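2-nitrobenzoate nitroreductase (Pseudomonas fluorescens, PDB 4Z85) reduces the nitro group of 2-nitrobenzoate, probably with FMN as its flavin cofactor. Local coordinates at residues A[95-103]-A[114-122]. Sequence-based numbering, arbitrary orientation.
Sequences RIAERMVLC and AEAVGFDLT
Arg99 lies across one face of the Phe119 ring, a compact example of how a long cationic side chain can serve apolar and polar neighbours at once. Its CB rests on the ring at CZ, 3.3 Å away, and CD makes an off-centre CH-pi contact. A bend at chi3 (-75°) then carries the guanidinium past the CD1-CE1 rim, with CE1 over one of its faces, the two planes 37° apart. Both backbone acceptors lie in the guanidinium plane: NH1 donates to Gly118 O (3.0 Å, 151° at the hydrogen), NH2 to Arg95 O one helical turn back, and NH2 also forms a salt bridge with Asp134. Gly118, with positive phi, is the first residue to leave helical angles after helix 113-117, and Phe119 follows it to reach helix 94-103. There the ring rim meets Ile96 CB at CE1 (3.7 Å) and Cys103 SG at CE2 (3.7 Å), the sulfur standing at the edge. Leu29 of strand 28-33 also touches the ring, joining this helical corner to the barrel. Next to the ring along the helix, Val117 splits its methyls, CG1 against Leu102 CB (3.7 Å) and CG2 against Cys103 SG (3.8 Å). Replacing Arg99 by alanine would keep CB on the ring but is likely to leave Gly118 O and Asp134 without their guanidinium partner. The chemistry implies an apolar contact around Phe119 bordered by a guanidinium whose charge is probably balanced by Asp134.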
loop_
_atom_site.group_PDB
_atom_site.type_symbol
_atom_site.label_atom_id
_atom_site.label_comp_id
_atom_site.label_asym_id
_atom_site.label_seq_id
_atom_site.Cartn_x
_atom_site.Cartn_y
_atom_site.Cartn_z
ATOM N N ARG A 95 1.718 -19.468 5.009
ATOM C CA ARG A 95 1.502 -20.701 4.247
ATOM C C ARG A 95 1.986 -20.618 2.798
ATOM O O ARG A 95 2.361 -21.635 2.201
ATOM C CB ARG A 95 0.020 -21.073 4.271
ATOM C CG ARG A 95 -0.308 -22.413 3.627
ATOM C CD ARG A 95 -1.766 -22.785 3.839
ATOM N NE ARG A 95 -2.053 -23.101 5.236
ATOM C CZ ARG A 95 -2.716 -22.302 6.064
ATOM N NH1 ARG A 95 -3.170 -21.135 5.634
ATOM N NH2 ARG A 95 -2.928 -22.668 7.320
ATOM N N ILE A 96 1.975 -19.421 2.219
ATOM C CA ILE A 96 2.411 -19.289 0.837
ATOM C C ILE A 96 3.558 -18.312 0.618
ATOM O O ILE A 96 3.918 -18.053 -0.516
ATOM C CB ILE A 96 1.244 -18.878 -0.080
ATOM C CG1 ILE A 96 0.716 -17.485 0.283
ATOM C CG2 ILE A 96 0.122 -19.908 -0.002
ATOM C CD1 ILE A 96 -0.231 -16.920 -0.781
ATOM N N ALA A 97 4.154 -17.801 1.692
ATOM C CA ALA A 97 5.174 -16.758 1.558
ATOM C C ALA A 97 6.389 -17.182 0.719
ATOM O O ALA A 97 6.846 -16.441 -0.167
ATOM C CB ALA A 97 5.631 -16.309 2.943
ATOM N N GLU A 98 6.937 -18.362 1.007
ATOM C CA GLU A 98 8.134 -18.783 0.274
ATOM C C GLU A 98 7.875 -18.934 -1.232
ATOM O O GLU A 98 8.643 -18.438 -2.061
ATOM C CB GLU A 98 8.681 -20.103 0.830
ATOM C CG GLU A 98 9.927 -20.566 0.096
ATOM C CD GLU A 98 11.082 -19.592 0.241
ATOM O OE1 GLU A 98 11.659 -19.183 -0.784
ATOM O OE2 GLU A 98 11.410 -19.236 1.393
ATOM N N ARG A 99 6.786 -19.616 -1.571
ATOM C CA ARG A 99 6.446 -19.816 -2.968
ATOM C C ARG A 99 6.125 -18.479 -3.630
ATOM O O ARG A 99 6.473 -18.247 -4.786
ATOM C CB ARG A 99 5.281 -20.794 -3.092
ATOM C CG ARG A 99 5.670 -22.228 -2.751
ATOM C CD ARG A 99 4.455 -23.140 -2.722
ATOM N NE ARG A 99 3.645 -22.947 -1.526
ATOM C CZ ARG A 99 2.460 -23.510 -1.330
ATOM N NH1 ARG A 99 1.939 -24.317 -2.260
ATOM N NH2 ARG A 99 1.786 -23.265 -0.213
ATOM N N MET A 100 5.490 -17.580 -2.886
ATOM C CA MET A 100 5.293 -16.224 -3.379
ATOM C C MET A 100 6.617 -15.599 -3.797
ATOM O O MET A 100 6.727 -15.054 -4.887
ATOM C CB MET A 100 4.617 -15.355 -2.315
ATOM C CG MET A 100 4.391 -13.891 -2.734
ATOM S SD MET A 100 5.807 -12.807 -2.442
ATOM C CE MET A 100 5.939 -12.888 -0.660
ATOM N N VAL A 101 7.627 -15.674 -2.928
ATOM C CA VAL A 101 8.904 -15.081 -3.276
ATOM C C VAL A 101 9.523 -15.789 -4.488
ATOM O O VAL A 101 10.107 -15.135 -5.358
ATOM C CB VAL A 101 9.865 -15.104 -2.079
ATOM C CG1 VAL A 101 11.273 -14.711 -2.500
ATOM C CG2 VAL A 101 9.339 -14.169 -0.989
ATOM N N LEU A 102 9.364 -17.111 -4.561
ATOM C CA LEU A 102 9.863 -17.863 -5.725
ATOM C C LEU A 102 9.207 -17.400 -7.035
ATOM O O LEU A 102 9.851 -17.378 -8.092
ATOM C CB LEU A 102 9.644 -19.365 -5.532
ATOM C CG LEU A 102 10.405 -19.981 -4.359
ATOM C CD1 LEU A 102 10.145 -21.467 -4.254
ATOM C CD2 LEU A 102 11.900 -19.688 -4.481
ATOM N N CYS A 103 7.944 -17.000 -6.960
ATOM C CA CYS A 103 7.234 -16.486 -8.135
ATOM C C CYS A 103 7.820 -15.206 -8.697
ATOM O O CYS A 103 7.608 -14.881 -9.865
ATOM C CB CYS A 103 5.769 -16.235 -7.806
ATOM S SG CYS A 103 4.797 -17.697 -7.711
ATOM N N ALA A 114 3.200 -20.877 -11.344
ATOM C CA ALA A 114 2.428 -21.657 -10.388
ATOM C C ALA A 114 2.860 -23.119 -10.418
ATOM O O ALA A 114 2.884 -23.793 -9.387
ATOM C CB ALA A 114 0.950 -21.526 -10.675
ATOM N N GLU A 115 3.214 -23.593 -11.608
ATOM C CA GLU A 115 3.708 -24.954 -11.781
ATOM C C GLU A 115 5.151 -25.077 -11.306
ATOM O O GLU A 115 5.515 -26.034 -10.615
ATOM C CB GLU A 115 3.606 -25.380 -13.250
ATOM C CG GLU A 115 3.124 -26.808 -13.434
ATOM C CD GLU A 115 1.810 -27.063 -12.718
ATOM O OE1 GLU A 115 0.938 -26.165 -12.740
ATOM O OE2 GLU A 115 1.652 -28.151 -12.121
ATOM N N ALA A 116 5.971 -24.104 -11.687
ATOM C CA ALA A 116 7.387 -24.134 -11.352
ATOM C C ALA A 116 7.630 -24.096 -9.843
ATOM O O ALA A 116 8.604 -24.680 -9.366
ATOM C CB ALA A 116 8.114 -22.982 -12.034
ATOM N N VAL A 117 6.760 -23.420 -9.091
ATOM C CA VAL A 117 7.002 -23.227 -7.657
ATOM C C VAL A 117 6.121 -24.108 -6.767
ATOM O O VAL A 117 6.306 -24.152 -5.551
ATOM C CB VAL A 117 6.810 -21.740 -7.241
ATOM C CG1 VAL A 117 7.542 -20.818 -8.205
ATOM C CG2 VAL A 117 5.327 -21.376 -7.154
ATOM N N GLY A 118 5.166 -24.814 -7.359
ATOM C CA GLY A 118 4.368 -25.756 -6.592
ATOM C C GLY A 118 3.110 -25.191 -5.958
ATOM O O GLY A 118 2.720 -25.582 -4.856
ATOM N N PHE A 119 2.467 -24.262 -6.651
ATOM C CA PHE A 119 1.160 -23.793 -6.227
ATOM C C PHE A 119 0.070 -24.655 -6.856
ATOM O O PHE A 119 0.010 -24.777 -8.078
ATOM C CB PHE A 119 0.942 -22.329 -6.641
ATOM C CG PHE A 119 1.455 -21.318 -5.650
ATOM C CD1 PHE A 119 1.255 -21.490 -4.292
ATOM C CD2 PHE A 119 2.117 -20.183 -6.090
ATOM C CE1 PHE A 119 1.706 -20.535 -3.379
ATOM C CE2 PHE A 119 2.587 -19.233 -5.183
ATOM C CZ PHE A 119 2.372 -19.413 -3.833
ATOM N N ASP A 120 -0.800 -25.236 -6.043
ATOM C CA ASP A 120 -2.023 -25.816 -6.589
ATOM C C ASP A 120 -3.047 -24.705 -6.808
ATOM O O ASP A 120 -3.011 -23.671 -6.130
ATOM C CB ASP A 120 -2.588 -26.900 -5.674
ATOM C CG ASP A 120 -1.748 -28.175 -5.687
ATOM O OD1 ASP A 120 -1.345 -28.622 -6.785
ATOM O OD2 ASP A 120 -1.488 -28.731 -4.598
ATOM N N LEU A 121 -3.948 -24.918 -7.764
ATOM C CA LEU A 121 -4.932 -23.909 -8.133
ATOM C C LEU A 121 -6.355 -24.400 -7.905
ATOM O O LEU A 121 -6.670 -25.577 -8.119
ATOM C CB LEU A 121 -4.738 -23.495 -9.592
ATOM C CG LEU A 121 -3.339 -22.981 -9.925
ATOM C CD1 LEU A 121 -3.138 -22.883 -11.424
ATOM C CD2 LEU A 121 -3.124 -21.617 -9.270
ATOM N N THR A 122 -7.207 -23.487 -7.454
ATOM C CA THR A 122 -8.607 -23.776 -7.185
ATOM C C THR A 122 -9.474 -22.831 -8.008
ATOM O O THR A 122 -9.231 -21.627 -8.025
ATOM C CB THR A 122 -8.939 -23.626 -5.689
ATOM O OG1 THR A 122 -8.272 -24.651 -4.945
ATOM C CG2 THR A 122 -10.435 -23.727 -5.455
HETATM O O HOH W 1 -1.356 -24.026 -3.033
#